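Local coordinates for ankyrin repeat and SAM domain-containing protein 3 (Homo sapiens, PDB 4NL9) that carries a SAM domain that mediates homooligomerization, the part described here, and may be involved in vasopressin signaling in the kidney, at residues S6-Q9 / A13-E16. The protein carries 1 engineered substitution. Residues are numbered along the deposited sequence; the frame is centred on the assembly and turned at random.
Sequences SGPQ and ALLE
Pro8 lays its ring alongside Leu14, both side chains extending in one direction, with Pro8 CG 3.7 Å from Leu14 CB. The ring also reaches the helix backbone: Pro8 CB lies 3.6 Å from Leu14 N. Leu14 has CG anti to its own nitrogen (chi1 -174°), which carries CD1 to 3.9 Å from Pro8 CG. A rigid, compact proline ring suits this place because it offers an apolar surface to the helix, while the branched leucine is buried and also meets Leu34, Phe37 and Leu38. Ala13 completes the tight part: its small methyl points toward the loop and lets it come close, Ala13 CB sitting 3.9 Å from Pro8 CB. Trp66 touches Pro8 as well, so the loop before helix 11-17 packs near the C-terminal end of the modelled chain.

Toward solvent the contact thins out to Gln9. Its exposed, flexible chain bends at chi2 (85°), and the O and N end of the amide meets the methyl obliquely, OE1 3.5 Å and NE2 3.7 Å from Ala13 CB, without a hydrogen bond; a polar group can rest here and stay near water. Here an N-terminal arm folds against the first helix of the all-helical, five-helix SAM domain.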
# COMPACT_ATOMS: atom_id res chain seq x y z
N SER A 6 9.83 -7.18 -18.34
CA SER A 6 9.35 -5.98 -19.00
C SER A 6 8.17 -5.43 -18.21
O SER A 6 7.59 -6.13 -17.37
CB SER A 6 8.96 -6.26 -20.45
OG SER A 6 7.98 -7.28 -20.55
N GLY A 7 7.82 -4.17 -18.45
CA GLY A 7 6.72 -3.55 -17.73
C GLY A 7 5.38 -4.14 -18.14
O GLY A 7 5.30 -4.91 -19.09
N PRO A 8 4.32 -3.77 -17.40
CA PRO A 8 2.96 -4.19 -17.75
C PRO A 8 2.56 -3.63 -19.11
O PRO A 8 2.95 -2.52 -19.46
CB PRO A 8 2.11 -3.58 -16.64
CG PRO A 8 2.93 -2.46 -16.09
CD PRO A 8 4.36 -2.92 -16.20
N GLN A 9 1.78 -4.40 -19.87
CA GLN A 9 1.36 -4.01 -21.21
C GLN A 9 0.28 -2.92 -21.17
O GLN A 9 0.21 -2.07 -22.06
CB GLN A 9 0.84 -5.22 -21.99
CG GLN A 9 1.54 -6.53 -21.65
CD GLN A 9 0.93 -7.23 -20.43
OE1 GLN A 9 1.57 -7.33 -19.38
NE2 GLN A 9 -0.30 -7.72 -20.59
N ALA A 13 -3.04 -4.95 -16.60
CA ALA A 13 -1.89 -5.78 -16.27
C ALA A 13 -1.15 -5.29 -15.03
O ALA A 13 -0.77 -6.08 -14.17
CB ALA A 13 -0.94 -5.88 -17.47
N LEU A 14 -0.97 -3.98 -14.92
CA LEU A 14 -0.32 -3.41 -13.76
C LEU A 14 -1.14 -3.68 -12.50
O LEU A 14 -0.61 -4.16 -11.51
CB LEU A 14 -0.08 -1.90 -13.94
CG LEU A 14 0.73 -1.18 -12.85
CD1 LEU A 14 1.44 0.04 -13.42
CD2 LEU A 14 -0.17 -0.73 -11.69
N LEU A 15 -2.43 -3.36 -12.55
CA LEU A 15 -3.30 -3.54 -11.39
C LEU A 15 -3.39 -5.01 -10.97
O LEU A 15 -3.45 -5.31 -9.77
CB LEU A 15 -4.70 -2.96 -11.68
CG LEU A 15 -4.73 -1.44 -11.88
CD1 LEU A 15 -6.14 -0.95 -12.14
CD2 LEU A 15 -4.12 -0.71 -10.70
N GLU A 16 -3.38 -5.91 -11.94
CA GLU A 16 -3.41 -7.34 -11.63
C GLU A 16 -2.17 -7.72 -10.82
O GLU A 16 -2.27 -8.47 -9.84
CB GLU A 16 -3.47 -8.18 -12.91
CG GLU A 16 -3.45 -9.68 -12.65
CD GLU A 16 -3.65 -10.49 -13.90
OE1 GLU A 16 -3.37 -9.98 -15.01
OE2 GLU A 16 -4.10 -11.66 -13.78